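Side-chain contacts in chorismate mutase and shikimate 5-dehydrogenase fusion protein (Clostridium acetobutylicum, PDB 3FBT), which probably catalyses the reversible NADPH-linked reduction of 3-dehydroshikimate to shikimate in its dehydrogenase part, the piece present here, which lacks the N-terminal part of the fusion: residues A136-L141 with K147-V152; Y140-F145 with G164-I169. All blocks are in the same frame, centred on the assembly; numbering follows the deposited sequence.

Contact 1: A136-L141 with K147-V152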
loop_
_atom_site.group_PDB
_atom_site.type_symbol
_atom_site.label_atom_id
_atom_site.label_comp_id
_atom_site.label_asym_id
_atom_site.label_seq_id
_atom_site.Cartn_x
_atom_site.Cartn_y
_atom_site.Cartn_z
ATOM N N ALA A 136 -1.098 27.325 -9.968
ATOM C CA ALA A 136 -2.498 27.196 -9.534
ATOM C C ALA A 136 -3.001 28.498 -8.913
ATOM O O ALA A 136 -4.105 28.859 -9.118
ATOM C CB ALA A 136 -2.661 26.039 -8.558
ATOM N N VAL A 137 -2.183 29.190 -8.161
ATOM C CA VAL A 137 -2.545 30.505 -7.550
ATOM C C VAL A 137 -2.869 31.547 -8.677
ATOM O O VAL A 137 -3.857 32.274 -8.590
ATOM C CB VAL A 137 -1.362 30.963 -6.677
ATOM C CG1 VAL A 137 -1.385 32.460 -6.292
ATOM C CG2 VAL A 137 -1.218 30.110 -5.461
ATOM N N LEU A 138 -2.059 31.601 -9.749
ATOM C CA LEU A 138 -2.270 32.557 -10.860
ATOM C C LEU A 138 -3.542 32.216 -11.640
ATOM O O LEU A 138 -4.304 33.108 -12.010
ATOM C CB LEU A 138 -1.072 32.548 -11.831
ATOM C CG LEU A 138 0.256 33.063 -11.251
ATOM C CD1 LEU A 138 1.494 32.671 -12.088
ATOM C CD2 LEU A 138 0.225 34.618 -10.980
ATOM N N GLN A 139 -3.819 30.934 -11.876
ATOM C CA GLN A 139 -5.097 30.591 -12.505
ATOM C C GLN A 139 -6.267 31.033 -11.626
ATOM O O GLN A 139 -7.256 31.589 -12.132
ATOM C CB GLN A 139 -5.213 29.100 -12.790
ATOM C CG GLN A 139 -6.425 28.787 -13.559
ATOM C CD GLN A 139 -6.306 29.362 -14.940
ATOM O OE1 GLN A 139 -5.207 29.425 -15.498
ATOM N NE2 GLN A 139 -7.435 29.803 -15.508
ATOM N N TYR A 140 -6.173 30.768 -10.316
ATOM C CA TYR A 140 -7.250 31.193 -9.430
ATOM C C TYR A 140 -7.492 32.722 -9.436
ATOM O O TYR A 140 -8.640 33.132 -9.579
ATOM C CB TYR A 140 -6.990 30.722 -8.022
ATOM C CG TYR A 140 -8.102 31.024 -7.061
ATOM C CD1 TYR A 140 -9.179 30.112 -6.865
ATOM C CD2 TYR A 140 -8.093 32.188 -6.342
ATOM C CE1 TYR A 140 -10.232 30.404 -5.983
ATOM C CE2 TYR A 140 -9.147 32.505 -5.459
ATOM C CZ TYR A 140 -10.184 31.624 -5.265
ATOM O OH TYR A 140 -11.137 31.989 -4.343
ATOM N N LEU A 141 -6.433 33.536 -9.283
ATOM C CA LEU A 141 -6.562 34.998 -9.235
ATOM C C LEU A 141 -7.256 35.561 -10.475
ATOM O O LEU A 141 -8.119 36.451 -10.408
ATOM C CB LEU A 141 -5.212 35.683 -9.110
ATOM C CG LEU A 141 -4.322 35.351 -7.929
ATOM C CD1 LEU A 141 -2.926 35.971 -8.143
ATOM C CD2 LEU A 141 -4.993 35.779 -6.603
ATOM N N LYS A 147 -7.900 42.910 -10.126
ATOM C CA LYS A 147 -7.787 44.129 -10.966
ATOM C C LYS A 147 -6.583 43.925 -11.877
ATOM O O LYS A 147 -6.673 43.972 -13.145
ATOM C CB LYS A 147 -7.522 45.351 -10.090
ATOM N N ASP A 148 -5.474 43.608 -11.209
ATOM C CA ASP A 148 -4.260 43.260 -11.878
ATOM C C ASP A 148 -3.428 42.251 -11.091
ATOM O O ASP A 148 -3.491 42.215 -9.852
ATOM C CB ASP A 148 -3.442 44.501 -12.004
ATOM C CG ASP A 148 -2.761 44.570 -13.291
ATOM O OD1 ASP A 148 -2.202 45.660 -13.555
ATOM O OD2 ASP A 148 -2.829 43.567 -14.054
ATOM N N ILE A 149 -2.608 41.495 -11.827
ATOM C CA ILE A 149 -1.811 40.393 -11.277
ATOM C C ILE A 149 -0.341 40.605 -11.633
ATOM O O ILE A 149 0.007 40.620 -12.777
ATOM C CB ILE A 149 -2.278 39.045 -11.830
ATOM C CG1 ILE A 149 -3.661 38.709 -11.259
ATOM C CG2 ILE A 149 -1.298 37.931 -11.419
ATOM C CD1 ILE A 149 -4.499 37.742 -12.150
ATOM N N TYR A 150 0.504 40.811 -10.651
ATOM C CA TYR A 150 1.887 40.856 -10.931
ATOM C C TYR A 150 2.511 39.527 -10.525
ATOM O O TYR A 150 2.159 38.998 -9.505
ATOM C CB TYR A 150 2.554 42.013 -10.161
ATOM C CG TYR A 150 2.142 43.347 -10.754
ATOM C CD1 TYR A 150 2.912 43.958 -11.750
ATOM C CD2 TYR A 150 0.961 43.978 -10.342
ATOM C CE1 TYR A 150 2.516 45.193 -12.314
ATOM C CE2 TYR A 150 0.544 45.197 -10.890
ATOM C CZ TYR A 150 1.322 45.806 -11.862
ATOM O OH TYR A 150 0.895 47.001 -12.396
ATOM N N VAL A 151 3.493 39.074 -11.298
ATOM C CA VAL A 151 4.322 37.947 -10.926
ATOM C C VAL A 151 5.713 38.446 -10.760
ATOM O O VAL A 151 6.256 39.048 -11.672
ATOM C CB VAL A 151 4.295 36.912 -12.047
ATOM C CG1 VAL A 151 5.248 35.749 -11.757
ATOM C CG2 VAL A 151 2.799 36.433 -12.295
ATOM N N VAL A 152 6.303 38.241 -9.592
ATOM C CA VAL A 152 7.595 38.819 -9.340
ATOM C C VAL A 152 8.650 37.721 -9.253
ATOM O O VAL A 152 8.498 36.799 -8.490
ATOM C CB VAL A 152 7.640 39.583 -8.008
ATOM C CG1 VAL A 152 8.923 40.433 -7.936
ATOM C CG2 VAL A 152 6.330 40.435 -7.795
#
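L138 reaches from the helix to two residues of the strand, I149 and V151, and L141 also touches I149. The tight spot is V151 CG2, 3.4 Å from L138 CD2, closer than carbon atoms usually pack, and the two side chains meet at about a right angle. L138 CD1 is 4.0 Å from the same V151 CG2. Both leucine methyls lie to one side of the valine methyl, CD2 the nearer. L138 CD2 also meets I149 CG2 at 3.7 Å. L138 CG lies beside the backbone N (chi1 -66°), and the branched end comes nearer the strand than the root.

Packing is easier further down the helix. I149 CD1 lies against L141 CB at 3.7 Å, and the methyl end of L141 adds only a loose touch, CD1 to I149 CG2 at 4.2 Å. Alternation along the strand sends Y150 away from the helix. The more open end is at D148, partly exposed, where OD2 accepts a weak hydrogen bond from I149 N and OD1 forms a salt bridge with K167.

All four touching residues are buried and apolar. The helix and strand axes run nearly antiparallel, at 165°, and approach to 9.9 Å. This is the helix-on-strand packing of a beta-alpha-beta unit, strand 124-128, helix 134-143 and strand 148-153, in the Rossmann-type domain. L138 and L141 also rest on V127 of strand 124-128, while F166 adjoins L138 and I149, and helix 105-115 packs against other residues of helix 134-143.

Contact 2: Y140-F145 with G164-I169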
loop_
_atom_site.group_PDB
_atom_site.type_symbol
_atom_site.label_atom_id
_atom_site.label_comp_id
_atom_site.label_asym_id
_atom_site.label_seq_id
_atom_site.Cartn_x
_atom_site.Cartn_y
_atom_site.Cartn_z
ATOM N N TYR A 140 -6.173 30.768 -10.316
ATOM C CA TYR A 140 -7.250 31.193 -9.430
ATOM C C TYR A 140 -7.492 32.722 -9.436
ATOM O O TYR A 140 -8.640 33.132 -9.579
ATOM C CB TYR A 140 -6.990 30.722 -8.022
ATOM C CG TYR A 140 -8.102 31.024 -7.061
ATOM C CD1 TYR A 140 -9.179 30.112 -6.865
ATOM C CD2 TYR A 140 -8.093 32.188 -6.342
ATOM C CE1 TYR A 140 -10.232 30.404 -5.983
ATOM C CE2 TYR A 140 -9.147 32.505 -5.459
ATOM C CZ TYR A 140 -10.184 31.624 -5.265
ATOM O OH TYR A 140 -11.137 31.989 -4.343
ATOM N N LEU A 141 -6.433 33.536 -9.283
ATOM C CA LEU A 141 -6.562 34.998 -9.235
ATOM C C LEU A 141 -7.256 35.561 -10.475
ATOM O O LEU A 141 -8.119 36.451 -10.408
ATOM C CB LEU A 141 -5.212 35.683 -9.110
ATOM C CG LEU A 141 -4.322 35.351 -7.929
ATOM C CD1 LEU A 141 -2.926 35.971 -8.143
ATOM C CD2 LEU A 141 -4.993 35.779 -6.603
ATOM N N LYS A 142 -6.891 35.002 -11.595
ATOM C CA LYS A 142 -7.430 35.377 -12.839
ATOM C C LYS A 142 -8.888 34.868 -12.979
ATOM O O LYS A 142 -9.752 35.596 -13.464
ATOM C CB LYS A 142 -6.559 34.779 -13.923
ATOM C CG LYS A 142 -7.345 34.526 -15.144
ATOM C CD LYS A 142 -6.435 34.328 -16.381
ATOM C CE LYS A 142 -7.263 34.438 -17.658
ATOM N NZ LYS A 142 -8.176 33.252 -17.757
ATOM N N ASP A 143 -9.152 33.623 -12.580
ATOM C CA ASP A 143 -10.507 33.121 -12.605
ATOM C C ASP A 143 -11.396 33.993 -11.754
ATOM O O ASP A 143 -12.570 34.032 -12.009
ATOM C CB ASP A 143 -10.630 31.686 -12.095
ATOM C CG ASP A 143 -10.177 30.718 -13.083
ATOM O OD1 ASP A 143 -10.067 31.103 -14.274
ATOM O OD2 ASP A 143 -9.913 29.562 -12.674
ATOM N N ASN A 144 -10.844 34.619 -10.713
ATOM C CA ASN A 144 -11.623 35.467 -9.824
ATOM C C ASN A 144 -11.571 36.985 -10.103
ATOM O O ASN A 144 -11.927 37.764 -9.260
ATOM C CB ASN A 144 -11.214 35.239 -8.381
ATOM C CG ASN A 144 -11.820 34.016 -7.819
ATOM O OD1 ASN A 144 -12.612 34.092 -6.883
ATOM N ND2 ASN A 144 -11.449 32.857 -8.367
ATOM N N PHE A 145 -11.064 37.386 -11.247
ATOM C CA PHE A 145 -11.154 38.796 -11.677
ATOM C C PHE A 145 -10.384 39.783 -10.801
ATOM O O PHE A 145 -10.926 40.845 -10.442
ATOM C CB PHE A 145 -12.651 39.172 -11.778
ATOM C CG PHE A 145 -13.444 38.211 -12.647
ATOM C CD1 PHE A 145 -13.451 38.331 -14.013
ATOM C CD2 PHE A 145 -14.158 37.151 -12.091
ATOM C CE1 PHE A 145 -14.189 37.434 -14.809
ATOM C CE2 PHE A 145 -14.880 36.266 -12.896
ATOM C CZ PHE A 145 -14.887 36.415 -14.248
ATOM N N GLY A 164 3.187 34.871 -20.211
ATOM C CA GLY A 164 3.116 36.025 -21.098
ATOM C C GLY A 164 1.965 36.967 -20.853
ATOM O O GLY A 164 2.070 38.159 -21.132
ATOM N N GLU A 165 0.863 36.437 -20.333
ATOM C CA GLU A 165 -0.356 37.215 -20.136
ATOM C C GLU A 165 -0.420 37.879 -18.762
ATOM O O GLU A 165 -1.418 38.510 -18.406
ATOM C CB GLU A 165 -1.561 36.298 -20.283
ATOM C CG GLU A 165 -1.358 34.971 -19.610
ATOM C CD GLU A 165 -2.656 34.189 -19.515
ATOM O OE1 GLU A 165 -3.690 34.766 -19.050
ATOM O OE2 GLU A 165 -2.636 32.991 -19.898
ATOM N N PHE A 166 0.633 37.730 -17.967
ATOM C CA PHE A 166 0.671 38.454 -16.723
ATOM C C PHE A 166 1.756 39.506 -16.793
ATOM O O PHE A 166 2.679 39.366 -17.559
ATOM C CB PHE A 166 0.916 37.477 -15.578
ATOM C CG PHE A 166 -0.197 36.462 -15.400
ATOM C CD1 PHE A 166 -1.486 36.861 -15.004
ATOM C CD2 PHE A 166 0.038 35.112 -15.604
ATOM C CE1 PHE A 166 -2.521 35.920 -14.845
ATOM C CE2 PHE A 166 -1.011 34.160 -15.423
ATOM C CZ PHE A 166 -2.257 34.567 -15.060
ATOM N N LYS A 167 1.651 40.551 -15.988
ATOM C CA LYS A 167 2.738 41.512 -15.795
ATOM C C LYS A 167 3.821 40.921 -14.929
ATOM O O LYS A 167 3.642 40.828 -13.686
ATOM C CB LYS A 167 2.213 42.769 -15.092
ATOM C CG LYS A 167 1.210 43.576 -15.939
ATOM C CD LYS A 167 0.497 44.656 -15.059
ATOM C CE LYS A 167 0.006 45.876 -15.874
ATOM N NZ LYS A 167 -1.320 45.571 -16.485
ATOM N N VAL A 168 4.942 40.533 -15.555
ATOM C CA VAL A 168 6.132 40.007 -14.852
ATOM C C VAL A 168 7.185 41.093 -14.503
ATOM O O VAL A 168 7.560 41.926 -15.352
ATOM C CB VAL A 168 6.827 38.874 -15.716
ATOM C CG1 VAL A 168 8.155 38.451 -15.108
ATOM C CG2 VAL A 168 5.912 37.695 -15.836
ATOM N N ILE A 169 7.699 41.083 -13.291
ATOM C CA ILE A 169 8.562 42.175 -12.898
ATOM C C ILE A 169 9.665 41.654 -12.006
ATOM O O ILE A 169 9.563 40.519 -11.472
ATOM C CB ILE A 169 7.746 43.353 -12.225
ATOM C CG1 ILE A 169 7.172 42.934 -10.889
ATOM C CG2 ILE A 169 6.673 43.835 -13.215
ATOM C CD1 ILE A 169 6.402 44.114 -10.089
#
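K142 and the E165-F166 pair meet at the surface, where the last turn of the helix passes the loop before strand 167-170. At Y140 the carbonyl O accepts two bonds. One comes from N144 N and the other from N144 ND2 at 3.1 Å. The same ND2 sits 3.5 Å above the Y140 ring, over its centre, so one amide nitrogen meets both carbonyl and ring face.

K142 CB lies at the edge of the F166 ring, near the ring plane, 4.3 Å from CE1. The chain runs out with CG anti to the backbone N (chi1 152°) and bends at its last torsion. Its CE comes 3.8 Å from E165 OE1, the two side chains crossing at about a right angle. NZ stays 4.9 Å from that oxygen, so the opposite charges probably attract without forming a salt bridge. E165 CG lies over one face of F166, offset toward the rim.

D143 OD1 accepts a hydrogen bond from Q139 NE2, and OD2 is hydrogen-bonded to Y106 OH. N144 leaves the helical conformation, and F145, with positive phi, is the C-prime residue of a Schellman motif: F145 N bonds to K142 O and A146 N to L141 O. The contact joins the C-terminal end of helix 134-143 to the loop leading into strand 167-170, outermost in the parallel sheet within this chain; F166 also packs on I149 of strand 148-153.

Contacts 1 and 2 lie side by side, their centres 4 Å apart, in the Rossmann-type part of the chain. They share Y140 and L141, and both start from helix 134-143. Along the chain the helix comes first, then strand 148-153, then strand 167-170. These strands are parallel neighbours, with 167-170 outermost within this chain. Probable backbone hydrogen bonds, V151 N to K167 O and V151 O to I169 N, tie them together. Contact 1 is buried between helix and sheet, and contact 2 lies beside it at the surface. Both involve the helix that follows G129-A133, residues predicted to bind NADP(+).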